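Local atomic coordinates of glucose-1-phosphate thymidylyltransferase (Bacillus anthracis, PDB entry 4ECM), a protein that catalyses the transfer of a thymidylyl group from dTTP to glucose 1-phosphate, yielding dTDP-glucose and pyrophosphate, an early step of dTDP-L-rhamnose biosynthesis. Residues R102-A107 / A111-L116; L116-V121 / Y205-K210; V168-I171 / I176-I179. All coordinates share one frame; numbering follows the deposited sequence. Where two conformers were deposited one is given.

Contact 1. Residues R102-A107 / A111-L116; sequences RVQDKA and AQALGL. With DAU (2'deoxy-thymidine-5'-diphospho-alpha-D-glucose), chain B.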
# COMPACT_ATOMS: atom_id res chain seq x y z
N ARG A 102 -1.45 17.32 -3.58
CA ARG A 102 -2.23 17.74 -2.41
C ARG A 102 -3.43 16.83 -2.20
O ARG A 102 -4.01 16.34 -3.15
CB ARG A 102 -2.68 19.18 -2.51
CG ARG A 102 -1.54 20.16 -2.65
CD ARG A 102 -1.98 21.51 -2.13
NE ARG A 102 -1.97 21.54 -0.67
CZ ARG A 102 -2.72 22.34 0.07
NH1 ARG A 102 -3.63 23.14 -0.49
NH2 ARG A 102 -2.60 22.30 1.39
N VAL A 103 -3.80 16.65 -0.94
CA VAL A 103 -4.90 15.79 -0.53
C VAL A 103 -6.22 16.53 -0.35
O VAL A 103 -6.28 17.57 0.30
CB VAL A 103 -4.56 15.10 0.84
CG1 VAL A 103 -5.77 14.32 1.40
CG2 VAL A 103 -3.33 14.21 0.70
N GLN A 104 -7.28 15.96 -0.93
CA GLN A 104 -8.64 16.46 -0.75
C GLN A 104 -9.25 15.50 0.26
O GLN A 104 -9.42 14.32 -0.02
CB GLN A 104 -9.41 16.46 -2.06
CG GLN A 104 -10.77 17.10 -1.92
CD GLN A 104 -11.58 17.10 -3.20
OE1 GLN A 104 -11.29 16.35 -4.14
NE2 GLN A 104 -12.61 17.96 -3.23
N ASP A 105 -9.53 16.00 1.46
CA ASP A 105 -10.03 15.18 2.58
C ASP A 105 -11.29 14.38 2.28
O ASP A 105 -11.35 13.20 2.56
CB ASP A 105 -10.26 16.06 3.82
CG ASP A 105 -8.96 16.59 4.41
OD1 ASP A 105 -8.90 17.80 4.74
OD2 ASP A 105 -8.00 15.78 4.52
N LYS A 106 -12.29 15.05 1.71
CA LYS A 106 -13.56 14.42 1.38
C LYS A 106 -13.95 14.84 -0.03
O LYS A 106 -13.51 15.89 -0.50
CB LYS A 106 -14.66 14.86 2.36
CG LYS A 106 -14.34 14.52 3.82
CD LYS A 106 -15.48 14.87 4.79
CE LYS A 106 -15.12 14.47 6.23
NZ LYS A 106 -16.18 14.82 7.23
N ALA A 107 -14.78 14.02 -0.68
CA ALA A 107 -15.24 14.31 -2.05
C ALA A 107 -16.24 15.48 -2.04
O ALA A 107 -17.39 15.35 -2.49
CB ALA A 107 -15.85 13.06 -2.68
N ALA A 111 -14.98 22.12 -7.34
CA ALA A 111 -14.62 23.48 -7.00
C ALA A 111 -13.77 23.49 -5.72
O ALA A 111 -12.82 24.25 -5.62
CB ALA A 111 -15.87 24.34 -6.85
N GLN A 112 -14.11 22.63 -4.78
CA GLN A 112 -13.36 22.48 -3.53
C GLN A 112 -11.92 21.97 -3.83
O GLN A 112 -10.93 22.46 -3.27
CB GLN A 112 -14.06 21.46 -2.63
CG GLN A 112 -13.44 21.32 -1.24
CD GLN A 112 -14.09 20.20 -0.42
OE1 GLN A 112 -14.02 19.02 -0.79
NE2 GLN A 112 -14.67 20.56 0.72
N ALA A 113 -11.83 20.96 -4.69
CA ALA A 113 -10.55 20.38 -5.08
C ALA A 113 -9.68 21.46 -5.73
O ALA A 113 -8.51 21.62 -5.41
CB ALA A 113 -10.76 19.19 -6.02
N LEU A 114 -10.28 22.23 -6.62
CA LEU A 114 -9.54 23.29 -7.31
C LEU A 114 -9.02 24.33 -6.32
O LEU A 114 -7.93 24.86 -6.50
CB LEU A 114 -10.41 23.96 -8.36
CG LEU A 114 -9.81 25.13 -9.13
CD1 LEU A 114 -8.58 24.70 -9.89
CD2 LEU A 114 -10.85 25.69 -10.10
N GLY A 115 -9.79 24.58 -5.27
CA GLY A 115 -9.41 25.57 -4.24
C GLY A 115 -8.09 25.28 -3.56
O GLY A 115 -7.40 26.20 -3.14
N LEU A 116 -7.72 24.00 -3.46
CA LEU A 116 -6.45 23.58 -2.83
C LEU A 116 -5.21 23.99 -3.66
O LEU A 116 -4.07 23.95 -3.17
CB LEU A 116 -6.43 22.05 -2.67
CG LEU A 116 -7.61 21.42 -1.94
CD1 LEU A 116 -7.60 19.90 -2.10
CD2 LEU A 116 -7.65 21.83 -0.46
O6 DAU B . -17.57 15.22 -17.18
C6 DAU B . -18.02 16.55 -17.42
C5 DAU B . -18.89 17.01 -16.26
O5 DAU B . -18.12 16.87 -15.07
C4 DAU B . -19.36 18.46 -16.44
O4 DAU B . -20.21 18.58 -17.58
C3 DAU B . -20.12 18.97 -15.22
O3 DAU B . -20.42 20.37 -15.41
C2 DAU B . -19.24 18.76 -13.98
O2 DAU B . -19.95 19.13 -12.78
C1 DAU B . -18.78 17.31 -13.87
O1 DAU B . -19.91 16.48 -13.61
P2 DAU B . -19.72 15.04 -12.91
O3P DAU B . -19.20 14.03 -13.91
O4P DAU B . -20.98 14.77 -12.14
OPP DAU B . -18.51 15.31 -11.88
P DAU B . -17.91 14.15 -10.94
O1P DAU B . -18.01 12.83 -11.66
O2P DAU B . -18.49 14.32 -9.58
O5' DAU B . -16.34 14.53 -10.89
C5' DAU B . -15.55 14.35 -12.04
C4' DAU B . -14.04 14.33 -11.77
O4' DAU B . -13.61 15.32 -10.84
C3' DAU B . -13.54 12.99 -11.28
O3' DAU B . -12.49 12.62 -12.18
C2' DAU B . -13.00 13.22 -9.89
C1' DAU B . -12.85 14.73 -9.81
N11 DAU B . -13.38 15.37 -8.59
C61 DAU B . -14.76 15.20 -8.30
C51 DAU B . -15.25 15.47 -7.03
C5A DAU B . -16.73 15.38 -6.76
C21 DAU B . -12.50 15.62 -7.52
O21 DAU B . -11.19 15.70 -7.79
N31 DAU B . -12.94 15.89 -6.27
C41 DAU B . -14.27 15.83 -5.98
O41 DAU B . -14.69 16.08 -4.72
O HOH W 1 -12.60 17.85 1.28
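Gln104 and Gln112 meet through their amides, which are turned 76° against each other. Gln104 NE2 donates to Gln112 OE1 at 3.0 Å, on a lone pair in the carbonyl plane. The Gln104 chain is extended, with CG anti to the backbone N (chi1 -175°). This carries its amide past Ala113, whose CB lies 3.4 Å from Gln104 OE1, to the thymine of the bound dTDP-glucose. There Gln104 OE1 accepts a nearly straight bond from thymine N31 at 2.7 Å. NE2 gives thymine O41 a weak second bond. Gln112 and the carbonyl of Gly109, both on NE2, probably help fix which end of the amide faces which atom of the base. Water 1 links Lys106 N to Gln112 OE1, the second bond being weak. At the other end of the contact, Leu116 CD1 packs 3.8 Å from Gln104 CA. Arg102 bends at chi3 and sends NH1 to Leu116 O at 2.8 Å, with the oxygen at the edge of the guanidinium and near its plane. Arg102 NE also bonds Phe99 O of the second subunit. Strand 98-103 runs parallel to strand 72-77, and Ala113 of helix 110-115 packs on Ile76 of that strand and Leu30 of strand 25-30.

Contact 2. Residues L116-V121 / Y205-K210; sequences LCEDFV and YIKELK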
# COMPACT_ATOMS: atom_id res chain seq x y z
N LEU A 116 -7.72 24.00 -3.46
CA LEU A 116 -6.45 23.58 -2.83
C LEU A 116 -5.21 23.99 -3.66
O LEU A 116 -4.07 23.95 -3.17
CB LEU A 116 -6.43 22.05 -2.67
CG LEU A 116 -7.61 21.42 -1.94
CD1 LEU A 116 -7.60 19.90 -2.10
CD2 LEU A 116 -7.65 21.83 -0.46
N CYS A 117 -5.43 24.38 -4.91
CA CYS A 117 -4.34 24.74 -5.81
C CYS A 117 -4.03 26.24 -5.83
O CYS A 117 -3.22 26.68 -6.63
CB CYS A 117 -4.72 24.30 -7.23
SG CYS A 117 -5.26 22.62 -7.39
N GLU A 118 -4.66 27.01 -4.96
CA GLU A 118 -4.45 28.47 -4.96
C GLU A 118 -2.97 28.90 -4.91
O GLU A 118 -2.50 29.63 -5.79
CB GLU A 118 -5.23 29.12 -3.79
CG GLU A 118 -5.06 30.67 -3.74
CD GLU A 118 -5.96 31.36 -2.70
OE1 GLU A 118 -6.76 30.69 -2.01
OE2 GLU A 118 -5.86 32.59 -2.59
N ASP A 119 -2.26 28.47 -3.89
CA ASP A 119 -0.85 28.85 -3.71
C ASP A 119 0.04 28.34 -4.85
O ASP A 119 0.93 29.05 -5.30
CB ASP A 119 -0.32 28.37 -2.35
CG ASP A 119 -0.98 29.09 -1.16
OD1 ASP A 119 -1.61 30.16 -1.35
OD2 ASP A 119 -0.83 28.60 -0.03
N PHE A 120 -0.22 27.13 -5.31
CA PHE A 120 0.53 26.55 -6.42
C PHE A 120 0.42 27.42 -7.69
O PHE A 120 1.41 27.63 -8.37
CB PHE A 120 0.01 25.15 -6.71
CG PHE A 120 0.60 24.52 -7.95
CD1 PHE A 120 1.88 23.99 -7.93
CD2 PHE A 120 -0.13 24.45 -9.12
CE1 PHE A 120 2.43 23.39 -9.07
CE2 PHE A 120 0.39 23.85 -10.25
CZ PHE A 120 1.67 23.32 -10.24
N VAL A 121 -0.78 27.91 -7.99
CA VAL A 121 -0.97 28.70 -9.20
C VAL A 121 -0.46 30.14 -9.05
O VAL A 121 0.10 30.69 -9.98
CB VAL A 121 -2.46 28.69 -9.66
CG1 VAL A 121 -2.69 29.67 -10.81
CG2 VAL A 121 -2.86 27.30 -10.07
N TYR A 205 -13.05 33.87 -5.90
CA TYR A 205 -14.46 33.54 -5.98
C TYR A 205 -14.77 32.20 -5.31
O TYR A 205 -15.85 32.06 -4.71
CB TYR A 205 -15.00 33.54 -7.41
CG TYR A 205 -16.50 33.26 -7.40
CD1 TYR A 205 -17.41 34.27 -7.08
CD2 TYR A 205 -17.00 31.98 -7.64
CE1 TYR A 205 -18.79 34.02 -7.04
CE2 TYR A 205 -18.37 31.71 -7.61
CZ TYR A 205 -19.26 32.74 -7.31
OH TYR A 205 -20.62 32.49 -7.28
N ILE A 206 -13.88 31.21 -5.42
CA ILE A 206 -14.14 29.92 -4.77
C ILE A 206 -14.39 30.12 -3.27
O ILE A 206 -15.12 29.34 -2.66
CB ILE A 206 -13.00 28.89 -4.97
CG1 ILE A 206 -12.94 28.41 -6.41
CG2 ILE A 206 -13.22 27.65 -4.06
CD1 ILE A 206 -11.87 27.39 -6.66
N LYS A 207 -13.82 31.18 -2.70
CA LYS A 207 -14.00 31.49 -1.28
C LYS A 207 -15.43 31.88 -0.87
O LYS A 207 -15.77 31.81 0.31
CB LYS A 207 -13.00 32.57 -0.86
CG LYS A 207 -11.58 32.06 -0.91
CD LYS A 207 -10.55 33.15 -0.79
CE LYS A 207 -9.15 32.57 -0.94
NZ LYS A 207 -8.09 33.61 -0.91
N GLU A 208 -16.27 32.26 -1.83
CA GLU A 208 -17.66 32.62 -1.53
C GLU A 208 -18.54 31.37 -1.72
O GLU A 208 -19.39 31.30 -2.60
CB GLU A 208 -18.09 33.81 -2.39
CG GLU A 208 -17.01 34.92 -2.51
CD GLU A 208 -16.35 35.29 -1.18
OE1 GLU A 208 -17.03 35.29 -0.14
OE2 GLU A 208 -15.13 35.59 -1.18
N LEU A 209 -18.28 30.40 -0.84
CA LEU A 209 -18.93 29.05 -0.80
C LEU A 209 -20.46 28.87 -0.75
O LEU A 209 -21.20 29.62 -0.10
CB LEU A 209 -18.33 28.31 0.44
CG LEU A 209 -18.94 27.02 1.02
CD1 LEU A 209 -18.78 25.85 0.05
CD2 LEU A 209 -18.32 26.67 2.39
N LYS A 210 -20.89 27.81 -1.44
CA LYS A 210 -22.29 27.37 -1.46
C LYS A 210 -22.42 25.88 -1.85
O LYS A 210 -22.34 25.53 -3.04
CB LYS A 210 -23.17 28.24 -2.37
CG LYS A 210 -22.65 28.47 -3.80
CD LYS A 210 -23.77 28.86 -4.76
CE LYS A 210 -24.58 30.06 -4.27
NZ LYS A 210 -25.65 30.43 -5.24
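Lys207 and Glu118 form a salt bridge at the protein surface, the one place where segments 116-121 and 205-210 touch. From CB the lysine chain runs fully extended. CG lies beside the backbone N (chi1 -67°), and CB, CG and CD span the distance without meeting the other segment. CE is the first atom to arrive, 3.2 Å from Glu118 OE1. NZ then closes the bridge, 3.0 Å from Glu118 OE2. It uses the syn lone pair of OE2; NZ to Glu118 OE1 is 3.4 Å. The ammonium end therefore lies near both oxygens but bonds one. The two chains cross at about a right angle, and the glutamate is extended as well. These long arms join backbones whose closest CA atoms, of Glu118 and Ile206, are 9.8 Å apart. Glu118 is the first residue after the N-cap Cys117, where a negative charge probably suits the helix dipole. Lys207 comes just after Ile206. Glu118 and Val121 also pack on Phe203 of helix 202-206. Ile206 leans on Ile222 of helix 219-228, while Cys117 packs on Met74 and Ile76 of strand 72-77.

Contact 3. Residues V168-I171 / I176-I179; sequences VANI and IIEI
Asn170 has more surface buried here than any other residue of the two strands, and it faces both Ile177 and Glu178. Its backbone makes two nearly straight bonds across the pair. Asn170 N donates to Glu178 O at 2.9 Å, and Asn170 O accepts from Ile177 N at 2.7 Å. One residue thus faces two in the opposite strand. The helical backbone angles of Ile177 and the extended ones of Glu178 fit a classic beta bulge, with Asn170 across from it.

The side chains of Asn170 and Glu178 share one face of the sheet. Glu178 has two conformers, and what follows holds for the one described here. Its CG sits between its backbone N and carbonyl carbon (chi1 56°), and the chain bends again at chi2. This folds the carboxylate back over Asn170, with Glu178 CD 3.7 Å from Asn170 CB. The amide and carboxylate planes are 77° apart, so the two flat groups are not stacked. In this conformer water 2 donates to Glu178 OE2 and to Val168 O, a tentative link to the neighbouring strand. Lys187 packs on Asn170 from a nearby loop.

Ile176 belongs to the other face, with Ala169, Ile171 and Ile179. Its CD1 reaches Ala169 CB at 4.2 Å, and its CG1 lies 4.3 Å from Ile171 CG1. These contacts are apolar. The same face is covered by Leu227 of helix 219-228, which touches Ile176, and by Leu157 of strand 153-159, which touches Ala169 and Ile171. Farther along, Val168 O receives a CA-H...O contact from Ile179 CA at 3.3 Å.

Together, strands 167-172 and 175-181 form a bulged antiparallel beta hairpin, joined to the main mixed sheet of the nucleotidyltransferase through strand 190-198.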
# COMPACT_ATOMS: atom_id res chain seq x y z
N VAL A 168 -24.71 22.15 -18.88
CA VAL A 168 -25.24 22.45 -20.22
C VAL A 168 -25.24 23.93 -20.52
O VAL A 168 -25.73 24.73 -19.74
CB VAL A 168 -26.69 21.93 -20.34
CG1 VAL A 168 -27.32 22.39 -21.65
CG2 VAL A 168 -26.72 20.39 -20.23
N ALA A 169 -24.67 24.30 -21.66
CA ALA A 169 -24.58 25.70 -22.06
C ALA A 169 -25.77 26.08 -22.92
O ALA A 169 -26.08 25.42 -23.91
CB ALA A 169 -23.28 25.96 -22.83
N ASN A 170 -26.43 27.16 -22.51
CA ASN A 170 -27.55 27.72 -23.24
C ASN A 170 -26.94 28.74 -24.18
O ASN A 170 -26.52 29.82 -23.74
CB ASN A 170 -28.54 28.38 -22.27
CG ASN A 170 -29.72 29.06 -22.98
OD1 ASN A 170 -29.88 28.96 -24.20
ND2 ASN A 170 -30.54 29.77 -22.20
N ILE A 171 -26.84 28.38 -25.45
CA ILE A 171 -26.24 29.25 -26.45
C ILE A 171 -27.27 29.91 -27.36
O ILE A 171 -28.09 29.23 -27.96
CB ILE A 171 -25.26 28.47 -27.34
CG1 ILE A 171 -24.12 27.90 -26.49
CG2 ILE A 171 -24.69 29.39 -28.45
CD1 ILE A 171 -23.10 27.18 -27.30
N ILE A 176 -22.99 32.44 -24.89
CA ILE A 176 -23.51 31.63 -23.78
C ILE A 176 -24.34 32.54 -22.87
O ILE A 176 -23.84 33.53 -22.34
CB ILE A 176 -22.41 30.96 -22.94
CG1 ILE A 176 -21.60 29.99 -23.77
CG2 ILE A 176 -23.01 30.17 -21.81
CD1 ILE A 176 -20.61 29.17 -22.94
N ILE A 177 -25.61 32.20 -22.71
CA ILE A 177 -26.53 32.98 -21.89
C ILE A 177 -26.41 32.53 -20.44
O ILE A 177 -26.37 33.35 -19.55
CB ILE A 177 -27.99 32.85 -22.37
CG1 ILE A 177 -28.09 33.26 -23.84
CG2 ILE A 177 -28.94 33.69 -21.49
CD1 ILE A 177 -27.57 34.68 -24.14
N GLU A 178 -26.34 31.22 -20.24
CA GLU A 178 -26.17 30.65 -18.90
C GLU A 178 -25.79 29.18 -19.00
O GLU A 178 -25.99 28.53 -20.02
CB GLU A 178 -27.43 30.86 -18.03
CG GLU A 178 -28.74 30.32 -18.59
CD GLU A 178 -28.85 28.80 -18.56
OE1 GLU A 178 -29.96 28.26 -18.78
OE2 GLU A 178 -27.83 28.13 -18.29
N ILE A 179 -25.20 28.66 -17.92
CA ILE A 179 -24.84 27.27 -17.85
C ILE A 179 -25.69 26.70 -16.72
O ILE A 179 -25.90 27.36 -15.70
CB ILE A 179 -23.36 27.05 -17.56
CG1 ILE A 179 -22.51 27.63 -18.69
CG2 ILE A 179 -23.07 25.55 -17.41
CD1 ILE A 179 -21.02 27.68 -18.37
O HOH W 2 -28.36 25.94 -19.89

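In the fold
Contacts 1 and 2 are neighbours, with centres 9 Å apart. They share Leu116, and Ile206 CD1 lies 3.9 Å from Leu114 CG, so Ile206 packs on helix 110-115. Contact 3 is remote, centred 26 Å from contact 1 and 24 Å from contact 2. Along the chain it is nested in the loop that contact 2 closes. Contacts 1 and 3 approach different parts of the same ligand pocket. Contact 1 belongs to the thymine end of the pocket, whereas the side chain of Ile179 in contact 3 comes to about 6 Å from dTDP-glucose. The side chain of Ala107 is about 6 Å from the pyrophosphate. Contact 2 is a surface contact that adjoins contact 1.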